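Local coordinates for protein geranylgeranyl pyrophosphate synthase (Corynebacterium glutamicum, PDB 3Q2Q) that probably condenses isopentenyl diphosphate units with an allylic diphosphate, using divalent metal ions, to build prenyl diphosphates, at residues Ile243-Glu248 with Thr266-Tyr271. Residues are numbered along the deposited sequence; the frame is centred on the assembly and turned at random.
Sequences IDIFSE and TLPVLY
The contact joins the C-terminal end of helix 219-246 to the start of the short helix 267-272, the backbones coming nearest at Ile245 and Pro268, whose CA atoms are 8.2 Å apart. Both belong to the all-helical prenyltransferase fold of the FPP/GGPP synthase family, and the chain between them, including helix 258-262, loops out and returns. No hydrogen bond links the two segments; they meet through side chains. Ile245 carries the larger part of the contact. In the conformer described, its CG1 branch lies anti to the carbonyl carbon (chi1 -62°) and, with the chain extended beyond it (chi2 154°), CD1 reaches in among Thr266, Pro268 and Val269. There it meets Val269 CG2 at 3.7 Å and, on the proline ring, Pro268 CG at 3.9 Å. The same methyl, Ile245 CD1, also sits 3.4 Å from Thr266 OG1, a van der Waals contact between the methyl and the hydroxyl oxygen, not a hydrogen bond. Thr266 holds the N-cap position, yet its side chain makes no capping bond; the first turn is closed by the backbone, Leu270 N to Thr266 O at 3.0 Å. Around the contact, Pro268 also packs on Ile242 and on Ala313 of helix 309-328, while Phe246 touches Arg310 and lies near Ser305, a residue of a calcium site. Thr266 itself is about 8 Å from a bound calcium ion, side chain to ion. The Phe246 ring meets one neighbour with a face and the other with its edge: Ile245 CG2 lies 3.5 Å above the plane, over the ring centre, whereas Pro268 CB lies in plane, 3.7 Å from Phe246 CE1.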
loop_
_atom_site.group_PDB
_atom_site.type_symbol
_atom_site.label_atom_id
_atom_site.label_comp_id
_atom_site.label_asym_id
_atom_site.label_seq_id
_atom_site.Cartn_x
_atom_site.Cartn_y
_atom_site.Cartn_z
ATOM N N ILE A 243 -3.421 16.950 -27.008
ATOM C CA ILE A 243 -4.164 16.089 -27.927
ATOM C C ILE A 243 -5.620 15.944 -27.473
ATOM O O ILE A 243 -6.539 16.055 -28.277
ATOM C CB ILE A 243 -3.478 14.708 -28.085
ATOM C CG1 ILE A 243 -2.161 14.884 -28.851
ATOM C CG2 ILE A 243 -4.419 13.706 -28.774
ATOM C CD1 ILE A 243 -1.236 13.672 -28.793
ATOM N N ASP A 244 -5.834 15.746 -26.177
ATOM C CA ASP A 244 -7.194 15.580 -25.683
ATOM C C ASP A 244 -8.090 16.757 -26.073
ATOM O O ASP A 244 -9.299 16.598 -26.264
ATOM C CB ASP A 244 -7.231 15.387 -24.166
ATOM C CG ASP A 244 -8.642 15.112 -23.654
ATOM O OD1 ASP A 244 -9.206 14.052 -24.008
ATOM O OD2 ASP A 244 -9.191 15.951 -22.903
ATOM N N ILE A 245 -7.505 17.940 -26.187
ATOM C CA ILE A 245 -8.286 19.134 -26.465
ATOM C C ILE A 245 -8.315 19.502 -27.944
ATOM O O ILE A 245 -9.360 19.876 -28.475
ATOM C CB ILE A 245 -7.757 20.335 -25.665
ATOM C CG1 ILE A 245 -7.880 20.058 -24.168
ATOM C CG2 ILE A 245 -8.503 21.611 -26.062
ATOM C CD1 ILE A 245 -6.890 20.825 -23.315
ATOM N N PHE A 246 -7.169 19.400 -28.607
ATOM C CA PHE A 246 -7.050 19.939 -29.964
ATOM C C PHE A 246 -7.058 18.936 -31.119
ATOM O O PHE A 246 -7.079 19.338 -32.282
ATOM C CB PHE A 246 -5.827 20.869 -30.053
ATOM C CG PHE A 246 -5.866 22.001 -29.071
ATOM C CD1 PHE A 246 -5.264 21.878 -27.828
ATOM C CD2 PHE A 246 -6.509 23.191 -29.381
ATOM C CE1 PHE A 246 -5.309 22.917 -26.907
ATOM C CE2 PHE A 246 -6.549 24.246 -28.464
ATOM C CZ PHE A 246 -5.953 24.107 -27.229
ATOM N N SER A 247 -7.044 17.658 -30.842
ATOM C CA SER A 247 -7.092 16.704 -31.928
ATOM C C SER A 247 -8.483 16.180 -32.204
ATOM O O SER A 247 -9.387 16.381 -31.420
ATOM C CB SER A 247 -6.101 15.574 -31.730
ATOM O OG SER A 247 -4.799 16.058 -31.925
ATOM N N GLU A 248 -8.663 15.529 -33.341
ATOM C CA GLU A 248 -9.972 14.992 -33.699
ATOM C C GLU A 248 -10.134 13.467 -33.556
ATOM O O GLU A 248 -10.800 12.990 -32.647
ATOM C CB GLU A 248 -10.278 15.393 -35.136
ATOM C CG GLU A 248 -9.353 16.474 -35.683
ATOM C CD GLU A 248 -7.947 15.962 -35.999
ATOM O OE1 GLU A 248 -7.808 14.981 -36.759
ATOM O OE2 GLU A 248 -6.971 16.551 -35.498
ATOM N N THR A 266 -6.686 21.040 -17.915
ATOM C CA THR A 266 -5.246 20.821 -18.083
ATOM C C THR A 266 -4.514 22.096 -18.566
ATOM O O THR A 266 -5.115 23.154 -18.701
ATOM C CB THR A 266 -5.031 19.678 -19.068
ATOM O OG1 THR A 266 -5.665 20.027 -20.295
ATOM C CG2 THR A 266 -5.727 18.410 -18.552
ATOM N N LEU A 267 -3.212 21.997 -18.805
ATOM C CA LEU A 267 -2.384 23.163 -19.120
ATOM C C LEU A 267 -2.933 24.147 -20.164
ATOM O O LEU A 267 -2.925 25.339 -19.943
ATOM C CB LEU A 267 -0.988 22.717 -19.558
ATOM C CG LEU A 267 0.099 23.730 -19.250
ATOM C CD1 LEU A 267 -0.121 24.332 -17.857
ATOM C CD2 LEU A 267 1.453 23.041 -19.322
ATOM N N PRO A 268 -3.348 23.655 -21.327
ATOM C CA PRO A 268 -3.793 24.629 -22.341
ATOM C C PRO A 268 -5.007 25.429 -21.863
ATOM O O PRO A 268 -5.132 26.608 -22.184
ATOM C CB PRO A 268 -4.154 23.750 -23.542
ATOM C CG PRO A 268 -3.403 22.459 -23.311
ATOM C CD PRO A 268 -3.386 22.273 -21.814
ATOM N N VAL A 269 -5.881 24.786 -21.091
ATOM C CA VAL A 269 -7.085 25.431 -20.572
ATOM C C VAL A 269 -6.709 26.441 -19.497
ATOM O O VAL A 269 -7.258 27.556 -19.439
ATOM C CB VAL A 269 -8.062 24.396 -19.965
ATOM C CG1 VAL A 269 -9.341 25.082 -19.477
ATOM C CG2 VAL A 269 -8.411 23.305 -20.975
ATOM N N LEU A 270 -5.758 26.057 -18.649
ATOM C CA LEU A 270 -5.304 26.930 -17.567
ATOM C C LEU A 270 -4.634 28.188 -18.133
ATOM O O LEU A 270 -4.848 29.284 -17.647
ATOM C CB LEU A 270 -4.339 26.188 -16.615
ATOM C CG LEU A 270 -4.937 24.980 -15.878
ATOM C CD1 LEU A 270 -3.882 24.299 -14.961
ATOM C CD2 LEU A 270 -6.167 25.430 -15.070
ATOM N N TYR A 271 -3.798 28.024 -19.154
ATOM C CA TYR A 271 -3.229 29.184 -19.819
ATOM C C TYR A 271 -4.279 30.100 -20.452
ATOM O O TYR A 271 -4.194 31.320 -20.322
ATOM C CB TYR A 271 -2.237 28.744 -20.881
ATOM C CG TYR A 271 -0.863 28.414 -20.330
ATOM C CD1 TYR A 271 -0.157 29.326 -19.560
ATOM C CD2 TYR A 271 -0.275 27.195 -20.595
ATOM C CE1 TYR A 271 1.098 29.019 -19.066
ATOM C CE2 TYR A 271 0.978 26.882 -20.118
ATOM C CZ TYR A 271 1.660 27.787 -19.355
ATOM O OH TYR A 271 2.911 27.445 -18.896
#